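PDB 2NQL: Isomerase/lactonizing enzyme from Agrobacterium fabrum str. C58, which belongs to the enolase superfamily, pairing an alpha+beta N-terminal capping domain with a TIM-barrel domain, and carries a bound sodium ion. Local coordinates for residues Val55-Glu60 against Ala124-Ala129. Numbering follows the deposited sequence.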
ATOM      1  N   VAL A  55       6.706 -19.188   1.059  1.00 16.72           N
ATOM      2  CA  VAL A  55       7.548 -19.086   2.276  1.00 12.88           C
ATOM      3  C   VAL A  55       7.549 -20.429   3.003  1.00 15.42           C
ATOM      4  O   VAL A  55       6.487 -20.984   3.246  1.00 15.58           O
ATOM      5  CB  VAL A  55       7.029 -17.972   3.237  1.00 15.99           C
ATOM      6  CG1 VAL A  55       7.764 -18.037   4.583  1.00 19.51           C
ATOM      7  CG2 VAL A  55       7.255 -16.598   2.599  1.00 17.80           C
ATOM      8  N   ARG A  56       8.735 -20.959   3.285  1.00 16.55           N
ATOM      9  CA  ARG A  56       8.885 -22.110   4.177  1.00 17.71           C
ATOM     10  C   ARG A  56       9.408 -21.630   5.526  1.00 16.81           C
ATOM     11  O   ARG A  56      10.492 -21.011   5.591  1.00 16.23           O
ATOM     12  CB  ARG A  56       9.854 -23.122   3.595  1.00 17.03           C
ATOM     13  CG  ARG A  56      10.035 -24.379   4.486  1.00 17.07           C
ATOM     14  CD  ARG A  56      10.780 -25.512   3.778  1.00 20.32           C
ATOM     15  NE  ARG A  56      12.129 -25.153   3.340  1.00 21.28           N
ATOM     16  CZ  ARG A  56      12.791 -25.774   2.369  1.00 19.90           C
ATOM     17  NH1 ARG A  56      12.244 -26.808   1.718  1.00 21.87           N
ATOM     18  NH2 ARG A  56      14.007 -25.387   2.057  1.00 19.67           N
ATOM     19  N   MET A  57       8.635 -21.942   6.562  1.00 19.01           N
ATOM     20  CA  MET A  57       8.880 -21.499   7.928  1.00 18.98           C
ATOM     21  C   MET A  57       9.070 -22.753   8.768  1.00 20.76           C
ATOM     22  O   MET A  57       8.234 -23.666   8.728  1.00 17.65           O
ATOM     23  CB  MET A  57       7.678 -20.698   8.427  1.00 14.80           C
ATOM     24  CG  MET A  57       7.930 -19.921   9.746  1.00 17.53           C
ATOM     25  SD  MET A  57       6.521 -18.985  10.307  1.00 20.28           S
ATOM     26  CE  MET A  57       6.576 -17.579   9.166  1.00 20.80           C
ATOM     27  N   THR A  58      10.168 -22.816   9.513  1.00 17.73           N
ATOM     28  CA  THR A  58      10.511 -24.052  10.238  1.00 20.01           C
ATOM     29  C   THR A  58      10.741 -23.721  11.713  1.00 24.16           C
ATOM     30  O   THR A  58      11.393 -22.746  12.015  1.00 21.14           O
ATOM     31  CB  THR A  58      11.755 -24.748   9.643  1.00 23.05           C
ATOM     32  OG1 THR A  58      11.551 -24.922   8.239  1.00 21.27           O
ATOM     33  CG2 THR A  58      11.977 -26.144  10.280  1.00 19.44           C
ATOM     34  N   THR A  59      10.156 -24.509  12.612  1.00 18.94           N
ATOM     35  CA  THR A  59      10.425 -24.362  14.046  1.00 22.36           C
ATOM     36  C   THR A  59      11.751 -25.006  14.446  1.00 19.76           C
ATOM     37  O   THR A  59      12.322 -25.821  13.708  1.00 20.10           O
ATOM     38  CB  THR A  59       9.295 -24.960  14.926  1.00 21.23           C
ATOM     39  OG1 THR A  59       9.344 -26.385  14.869  1.00 20.46           O
ATOM     40  CG2 THR A  59       7.911 -24.446  14.519  1.00 21.84           C
ATOM     41  N   GLU A  60      12.237 -24.638  15.636  1.00 20.47           N
ATOM     42  CA  GLU A  60      13.408 -25.258  16.259  0.50 23.23           C
ATOM     43  C   GLU A  60      13.256 -26.774  16.325  1.00 22.75           C
ATOM     44  O   GLU A  60      14.207 -27.519  16.104  1.00 25.79           O
ATOM     45  CB  GLU A  60      13.578 -24.692  17.672  0.50 14.58           C
ATOM     46  CG  GLU A  60      13.720 -23.173  17.675  0.50 23.12           C
ATOM     47  CD  GLU A  60      14.339 -22.614  18.930  0.50 26.12           C
ATOM     48  OE1 GLU A  60      14.358 -23.318  19.962  0.50 31.83           O
ATOM     49  OE2 GLU A  60      14.799 -21.452  18.873  0.50 22.53           O
ATOM     50  N   ALA A 124       0.844 -11.608   4.693  1.00 15.69           N
ATOM     51  CA  ALA A 124      -0.090 -12.686   4.355  1.00 18.00           C
ATOM     52  C   ALA A 124       0.640 -14.026   4.267  1.00 17.85           C
ATOM     53  O   ALA A 124       0.196 -15.039   4.869  1.00 14.65           O
ATOM     54  CB  ALA A 124      -0.822 -12.352   3.025  1.00 15.43           C
ATOM     55  N   ALA A 125       1.762 -14.049   3.548  1.00 14.01           N
ATOM     56  CA  ALA A 125       2.542 -15.272   3.435  1.00 17.54           C
ATOM     57  C   ALA A 125       3.058 -15.788   4.790  1.00 20.18           C
ATOM     58  O   ALA A 125       2.979 -16.988   5.087  1.00 16.01           O
ATOM     59  CB  ALA A 125       3.665 -15.122   2.413  1.00 16.09           C
ATOM     60  N   LEU A 126       3.562 -14.880   5.625  1.00 15.46           N
ATOM     61  CA  LEU A 126       4.045 -15.256   6.947  1.00 14.48           C
ATOM     62  C   LEU A 126       2.926 -15.748   7.855  1.00 13.82           C
ATOM     63  O   LEU A 126       3.139 -16.655   8.645  1.00 19.83           O
ATOM     64  CB  LEU A 126       4.748 -14.046   7.605  1.00 14.75           C
ATOM     65  CG  LEU A 126       6.004 -13.611   6.842  1.00 11.94           C
ATOM     66  CD1 LEU A 126       6.548 -12.240   7.388  1.00 14.76           C
ATOM     67  CD2 LEU A 126       7.155 -14.676   6.789  1.00 19.95           C
ATOM     68  N   ASP A 127       1.763 -15.119   7.728  1.00 13.18           N
ATOM     69  CA  ASP A 127       0.601 -15.431   8.569  1.00 15.69           C
ATOM     70  C   ASP A 127       0.070 -16.837   8.222  1.00 18.83           C
ATOM     71  O   ASP A 127      -0.231 -17.642   9.114  1.00 17.81           O
ATOM     72  CB  ASP A 127      -0.484 -14.372   8.387  1.00 16.99           C
ATOM     73  CG  ASP A 127      -1.684 -14.588   9.308  1.00 23.06           C
ATOM     74  OD1 ASP A 127      -1.619 -14.202  10.500  1.00 21.52           O
ATOM     75  OD2 ASP A 127      -2.708 -15.127   8.831  1.00 20.18           O
ATOM     76  N   ILE A 128      -0.006 -17.136   6.930  1.00 16.93           N
ATOM     77  CA  ILE A 128      -0.451 -18.474   6.497  1.00 16.56           C
ATOM     78  C   ILE A 128       0.528 -19.565   7.018  1.00 18.82           C
ATOM     79  O   ILE A 128       0.099 -20.566   7.595  1.00 16.39           O
ATOM     80  CB  ILE A 128      -0.606 -18.533   4.942  1.00 14.93           C
ATOM     81  CG1 ILE A 128      -1.737 -17.588   4.500  1.00 15.41           C
ATOM     82  CG2 ILE A 128      -0.849 -20.026   4.495  1.00 16.71           C
ATOM     83  CD1 ILE A 128      -1.761 -17.267   2.991  1.00 19.07           C
ATOM     84  N   ALA A 129       1.839 -19.339   6.869  1.00 16.22           N
ATOM     85  CA  ALA A 129       2.833 -20.302   7.344  1.00 15.78           C
ATOM     86  C   ALA A 129       2.764 -20.511   8.864  1.00 14.96           C
ATOM     87  O   ALA A 129       2.878 -21.637   9.344  1.00 16.30           O
ATOM     88  CB  ALA A 129       4.205 -19.906   6.917  1.00 17.71           C
TER
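Val-55 and Met-57 face Ala-125, Leu-126 and Ala-129 where the strand segment 55-59 and the helix segment 124-129 run at 43° to each other, their axes 8.5 Å apart at closest approach. This is helix-on-sheet packing within the N-terminal domain of an enolase-superfamily protein: helix 117-138 lies on one face of the antiparallel sheet that includes strands 5-15, 50-59 and 64-70. Strand alternation turns Val-55 and Met-57 to the helix, whereas Arg-56 points from the other face and forms a salt bridge with Glu-9. Alanine suits the helix positions nearest the strand, since a lone methyl lets the backbones approach to 6.2 Å between CA of Met-57 and CA of Ala-129. The two branches of Val-55 divide the work: CG2 meets CB of Ala-125 at 3.9 Å, and CG1 turns to Leu-126, whose CB leaves the helix obliquely but whose branched end swings nearer, letting CD2 touch both strand side chains. Met-57, long and unbranched, spans from Ala-129, where the CB atoms meet, back to Leu-126; bent at chi3 (-76°), it crosses that side chain at about a right angle. The terminal CE thereby lies 3.8 Å from Leu-126 CD2 and 3.6 Å from Leu-126 O.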